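Local coordinates for hypothetical protein, haloacid dehalogenase-like hydrolase (Bacillus subtilis, PDB 1NRW), which dephosphorylates phosphorylated five- and six-carbon sugars and nucleoside monophosphates in vitro, and flavin mononucleotide less readily, as a magnesium-dependent phosphatase of the HAD superfamily, at residues V22-R31 with S53-K61. Sequence-based numbering, arbitrary orientation.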
ATOM      1  N   VAL A  22      10.685   0.332 -11.488  1.00 14.90           N
ATOM      2  CA  VAL A  22      11.489  -0.491 -10.606  1.00 13.08           C
ATOM      3  C   VAL A  22      12.833  -0.371 -11.322  1.00 13.38           C
ATOM      4  O   VAL A  22      12.980  -0.833 -12.457  1.00 13.65           O
ATOM      5  CB  VAL A  22      11.051  -1.965 -10.595  1.00 14.95           C
ATOM      6  CG1 VAL A  22      12.045  -2.779  -9.772  1.00 13.09           C
ATOM      7  CG2 VAL A  22       9.644  -2.092 -10.013  1.00 14.11           C
ATOM      8  N   SER A  23      13.800   0.279 -10.684  1.00 13.52           N
ATOM      9  CA  SER A  23      15.105   0.480 -11.307  1.00 13.70           C
ATOM     10  C   SER A  23      15.834  -0.828 -11.568  1.00 14.09           C
ATOM     11  O   SER A  23      15.527  -1.855 -10.962  1.00 14.45           O
ATOM     12  CB  SER A  23      15.983   1.368 -10.426  1.00 14.16           C
ATOM     13  OG  SER A  23      16.340   0.704  -9.226  1.00 13.77           O
ATOM     14  N   LEU A  24      16.803  -0.794 -12.477  1.00 13.73           N
ATOM     15  CA  LEU A  24      17.569  -1.995 -12.760  1.00 14.83           C
ATOM     16  C   LEU A  24      18.247  -2.448 -11.470  1.00 14.65           C
ATOM     17  O   LEU A  24      18.306  -3.643 -11.178  1.00 14.13           O
ATOM     18  CB  LEU A  24      18.629  -1.727 -13.837  1.00 16.05           C
ATOM     19  CG  LEU A  24      18.155  -1.283 -15.222  1.00 18.24           C
ATOM     20  CD1 LEU A  24      19.348  -1.262 -16.168  1.00 17.37           C
ATOM     21  CD2 LEU A  24      17.093  -2.235 -15.749  1.00 17.63           C
ATOM     22  N   GLU A  25      18.745  -1.485 -10.693  1.00 14.58           N
ATOM     23  CA  GLU A  25      19.420  -1.793  -9.436  1.00 15.28           C
ATOM     24  C   GLU A  25      18.499  -2.498  -8.449  1.00 14.65           C
ATOM     25  O   GLU A  25      18.892  -3.481  -7.807  1.00 13.90           O
ATOM     26  CB  GLU A  25      19.974  -0.518  -8.784  1.00 16.47           C
ATOM     27  CG  GLU A  25      21.206   0.051  -9.470  1.00 19.83           C
ATOM     28  CD  GLU A  25      20.888   1.007 -10.604  1.00 22.59           C
ATOM     29  OE1 GLU A  25      19.736   1.020 -11.097  1.00 21.22           O
ATOM     30  OE2 GLU A  25      21.809   1.749 -11.013  1.00 25.83           O
ATOM     31  N   ASN A  26      17.275  -1.993  -8.319  1.00 14.30           N
ATOM     32  CA  ASN A  26      16.320  -2.612  -7.408  1.00 14.47           C
ATOM     33  C   ASN A  26      15.881  -3.983  -7.898  1.00 14.71           C
ATOM     34  O   ASN A  26      15.723  -4.908  -7.097  1.00 15.59           O
ATOM     35  CB  ASN A  26      15.100  -1.710  -7.203  1.00 12.84           C
ATOM     36  CG  ASN A  26      15.342  -0.626  -6.159  1.00 15.13           C
ATOM     37  OD1 ASN A  26      16.430  -0.524  -5.585  1.00 13.93           O
ATOM     38  ND2 ASN A  26      14.325   0.184  -5.908  1.00 11.77           N
ATOM     39  N   GLU A  27      15.693  -4.133  -9.207  1.00 15.11           N
ATOM     40  CA  GLU A  27      15.291  -5.430  -9.734  1.00 14.77           C
ATOM     41  C   GLU A  27      16.394  -6.441  -9.449  1.00 15.57           C
ATOM     42  O   GLU A  27      16.120  -7.550  -9.000  1.00 14.90           O
ATOM     43  CB  GLU A  27      15.031  -5.379 -11.244  1.00 16.86           C
ATOM     44  CG  GLU A  27      14.447  -6.691 -11.768  1.00 19.85           C
ATOM     45  CD  GLU A  27      14.298  -6.734 -13.277  1.00 22.04           C
ATOM     46  OE1 GLU A  27      14.319  -5.663 -13.915  1.00 22.65           O
ATOM     47  OE2 GLU A  27      14.148  -7.849 -13.821  1.00 24.26           O
ATOM     48  N   ASN A  28      17.640  -6.059  -9.717  1.00 14.36           N
ATOM     49  CA  ASN A  28      18.766  -6.950  -9.463  1.00 18.25           C
ATOM     50  C   ASN A  28      18.859  -7.311  -7.984  1.00 17.03           C
ATOM     51  O   ASN A  28      19.129  -8.461  -7.638  1.00 17.41           O
ATOM     52  CB  ASN A  28      20.084  -6.310  -9.923  1.00 21.07           C
ATOM     53  CG  ASN A  28      20.230  -6.290 -11.439  1.00 28.49           C
ATOM     54  OD1 ASN A  28      19.971  -7.288 -12.113  1.00 32.07           O
ATOM     55  ND2 ASN A  28      20.663  -5.154 -11.980  1.00 32.05           N
ATOM     56  N   ALA A  29      18.629  -6.331  -7.110  1.00 17.27           N
ATOM     57  CA  ALA A  29      18.689  -6.571  -5.668  1.00 18.98           C
ATOM     58  C   ALA A  29      17.615  -7.565  -5.226  1.00 19.11           C
ATOM     59  O   ALA A  29      17.871  -8.429  -4.382  1.00 18.97           O
ATOM     60  CB  ALA A  29      18.538  -5.252  -4.904  1.00 18.56           C
ATOM     61  N   LEU A  30      16.413  -7.446  -5.787  1.00 19.46           N
ATOM     62  CA  LEU A  30      15.320  -8.357  -5.443  1.00 20.64           C
ATOM     63  C   LEU A  30      15.637  -9.785  -5.866  1.00 19.95           C
ATOM     64  O   LEU A  30      15.440 -10.733  -5.101  1.00 19.09           O
ATOM     65  CB  LEU A  30      14.008  -7.934  -6.117  1.00 23.48           C
ATOM     66  CG  LEU A  30      13.216  -6.749  -5.566  1.00 28.47           C
ATOM     67  CD1 LEU A  30      11.904  -6.622  -6.336  1.00 27.77           C
ATOM     68  CD2 LEU A  30      12.937  -6.956  -4.092  1.00 29.24           C
ATOM     69  N   ARG A  31      16.114  -9.939  -7.096  1.00 18.19           N
ATOM     70  CA  ARG A  31      16.453 -11.259  -7.609  1.00 18.59           C
ATOM     71  C   ARG A  31      17.617 -11.870  -6.838  1.00 17.48           C
ATOM     72  O   ARG A  31      17.649 -13.080  -6.622  1.00 17.92           O
ATOM     73  CB  ARG A  31      16.789 -11.177  -9.097  1.00 19.11           C
ATOM     74  CG  ARG A  31      15.594 -10.783  -9.954  1.00 23.29           C
ATOM     75  CD  ARG A  31      15.954 -10.696 -11.425  1.00 28.28           C
ATOM     76  NE  ARG A  31      14.795 -10.331 -12.237  1.00 30.62           N
ATOM     77  CZ  ARG A  31      13.731 -11.108 -12.424  1.00 33.03           C
ATOM     78  NH1 ARG A  31      13.666 -12.310 -11.857  1.00 33.07           N
ATOM     79  NH2 ARG A  31      12.724 -10.680 -13.175  1.00 33.20           N
ATOM     80  N   SER A  53       0.481  -5.554 -12.532  1.00 18.70           N
ATOM     81  CA  SER A  53       0.625  -4.747 -13.739  1.00 19.04           C
ATOM     82  C   SER A  53       2.048  -4.215 -13.859  1.00 19.38           C
ATOM     83  O   SER A  53       2.562  -4.030 -14.964  1.00 19.46           O
ATOM     84  CB  SER A  53      -0.371  -3.587 -13.730  1.00 20.00           C
ATOM     85  OG  SER A  53      -1.699  -4.073 -13.829  1.00 24.36           O
ATOM     86  N   ILE A  54       2.687  -3.975 -12.719  1.00 17.29           N
ATOM     87  CA  ILE A  54       4.058  -3.476 -12.710  1.00 18.30           C
ATOM     88  C   ILE A  54       5.081  -4.612 -12.800  1.00 18.19           C
ATOM     89  O   ILE A  54       6.074  -4.511 -13.520  1.00 18.79           O
ATOM     90  CB  ILE A  54       4.339  -2.659 -11.423  1.00 18.17           C
ATOM     91  CG1 ILE A  54       3.427  -1.428 -11.382  1.00 21.36           C
ATOM     92  CG2 ILE A  54       5.813  -2.253 -11.372  1.00 18.19           C
ATOM     93  CD1 ILE A  54       3.492  -0.652 -10.086  1.00 23.69           C
ATOM     94  N   PHE A  55       4.822  -5.701 -12.082  1.00 17.50           N
ATOM     95  CA  PHE A  55       5.737  -6.839 -12.046  1.00 17.60           C
ATOM     96  C   PHE A  55       5.706  -7.777 -13.247  1.00 18.76           C
ATOM     97  O   PHE A  55       6.743  -8.301 -13.656  1.00 18.77           O
ATOM     98  CB  PHE A  55       5.489  -7.660 -10.777  1.00 17.31           C
ATOM     99  CG  PHE A  55       5.975  -6.998  -9.513  1.00 16.82           C
ATOM    100  CD1 PHE A  55       6.490  -5.702  -9.529  1.00 17.04           C
ATOM    101  CD2 PHE A  55       5.928  -7.684  -8.303  1.00 18.51           C
ATOM    102  CE1 PHE A  55       6.953  -5.097  -8.356  1.00 19.07           C
ATOM    103  CE2 PHE A  55       6.387  -7.088  -7.128  1.00 18.35           C
ATOM    104  CZ  PHE A  55       6.901  -5.795  -7.155  1.00 20.19           C
ATOM    105  N   GLU A  56       4.520  -8.001 -13.797  1.00 21.62           N
ATOM    106  CA  GLU A  56       4.364  -8.901 -14.939  1.00 25.54           C
ATOM    107  C   GLU A  56       5.336  -8.638 -16.092  1.00 24.64           C
ATOM    108  O   GLU A  56       6.044  -9.545 -16.530  1.00 24.92           O
ATOM    109  CB  GLU A  56       2.926  -8.842 -15.458  1.00 30.39           C
ATOM    110  CG  GLU A  56       2.195 -10.165 -15.394  1.00 39.71           C
ATOM    111  CD  GLU A  56       2.895 -11.248 -16.188  1.00 43.92           C
ATOM    112  OE1 GLU A  56       3.082 -11.063 -17.411  1.00 47.61           O
ATOM    113  OE2 GLU A  56       3.259 -12.283 -15.589  1.00 47.55           O
ATOM    114  N   PRO A  57       5.386  -7.395 -16.597  1.00 24.96           N
ATOM    115  CA  PRO A  57       6.291  -7.064 -17.707  1.00 24.32           C
ATOM    116  C   PRO A  57       7.770  -7.259 -17.372  1.00 25.38           C
ATOM    117  O   PRO A  57       8.603  -7.430 -18.266  1.00 24.07           O
ATOM    118  CB  PRO A  57       5.971  -5.596 -17.990  1.00 25.47           C
ATOM    119  CG  PRO A  57       4.554  -5.445 -17.510  1.00 27.48           C
ATOM    120  CD  PRO A  57       4.564  -6.230 -16.230  1.00 25.36           C
ATOM    121  N   LEU A  58       8.095  -7.226 -16.082  1.00 21.93           N
ATOM    122  CA  LEU A  58       9.477  -7.383 -15.640  1.00 21.82           C
ATOM    123  C   LEU A  58       9.821  -8.810 -15.249  1.00 21.70           C
ATOM    124  O   LEU A  58      10.984  -9.123 -14.977  1.00 21.92           O
ATOM    125  CB  LEU A  58       9.748  -6.468 -14.445  1.00 19.90           C
ATOM    126  CG  LEU A  58       9.585  -4.972 -14.697  1.00 21.61           C
ATOM    127  CD1 LEU A  58       9.774  -4.228 -13.386  1.00 22.36           C
ATOM    128  CD2 LEU A  58      10.596  -4.511 -15.741  1.00 22.42           C
ATOM    129  N   GLY A  59       8.812  -9.672 -15.209  1.00 20.64           N
ATOM    130  CA  GLY A  59       9.048 -11.052 -14.827  1.00 21.54           C
ATOM    131  C   GLY A  59       9.350 -11.200 -13.346  1.00 22.42           C
ATOM    132  O   GLY A  59       9.911 -12.207 -12.919  1.00 23.40           O
ATOM    133  N   ILE A  60       8.984 -10.196 -12.555  1.00 19.82           N
ATOM    134  CA  ILE A  60       9.222 -10.236 -11.118  1.00 19.85           C
ATOM    135  C   ILE A  60       8.091 -10.980 -10.418  1.00 20.44           C
ATOM    136  O   ILE A  60       6.914 -10.737 -10.686  1.00 21.53           O
ATOM    137  CB  ILE A  60       9.336  -8.808 -10.522  1.00 19.89           C
ATOM    138  CG1 ILE A  60      10.606  -8.127 -11.046  1.00 19.09           C
ATOM    139  CG2 ILE A  60       9.349  -8.869  -8.989  1.00 19.83           C
ATOM    140  CD1 ILE A  60      10.742  -6.673 -10.634  1.00 22.33           C
ATOM    141  N   LYS A  61       8.461 -11.896  -9.532  1.00 19.37           N
ATOM    142  CA  LYS A  61       7.490 -12.680  -8.776  1.00 18.95           C
ATOM    143  C   LYS A  61       7.888 -12.716  -7.310  1.00 17.76           C
ATOM    144  O   LYS A  61       8.911 -13.299  -6.947  1.00 20.39           O
ATOM    145  CB  LYS A  61       7.410 -14.109  -9.312  1.00 21.12           C
ATOM    146  CG  LYS A  61       6.803 -14.223 -10.698  1.00 26.03           C
ATOM    147  CD  LYS A  61       6.656 -15.679 -11.105  1.00 30.35           C
ATOM    148  CE  LYS A  61       5.918 -15.811 -12.428  1.00 34.04           C
ATOM    149  NZ  LYS A  61       5.741 -17.240 -12.817  1.00 35.97           N
TER
HETATM  150  O   HOH W   1      11.192 -14.368 -11.353  1.00 44.93           O
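A Schellman motif ends helix 48-55 in the Rossmann-like core of this HAD phosphatase, and the turn it makes, where Leu58, Gly59 and Ile60 face Val22, Glu27 and Arg31, docks against the lead-in and first two turns of helix 24-35. Gly59, at positive phi, is the C-prime residue, and Phe55 O accepts from both Leu58 N and Ile60 N, which reach it from opposite faces of its plane. Arg31 brings its guanidinium edge to the carbonyls of Leu58 and Gly59. Its chain runs extended from CG to NE before chi4 (-67°) turns the guanidinium; NH2 then gives a weak hydrogen bond to Gly59 O at 3.2 Å and lies 2.9 Å from Leu58 O. Glu27 fixes that plane from within its own helix: OE2 takes NE on its anti lone pair at 3.0 Å, and NH2 comes in on the same anti side, 23° out of the carboxylate plane, a side-on salt bridge to one oxygen. Were Arg31 replaced by an alanine, the Glu27 carboxylate would probably lose its countercharge in this contact, and Gly59 O its weak donor. Beside this polar cluster, aliphatic groups meet. Glu27 CG, anti to the backbone N (chi1 -173°), rests 3.9 Å from Ile60 CD1, while Leu58 CD1 packs 3.8 Å from Val22 CB. Ile60 CG2 sits over one face of the Phe55 ring, offset toward its rim. A water bridges the two segments, accepting from Arg31 NH1 and donating to Gly59 O, its oxygen 3.0 Å from Gly59 O.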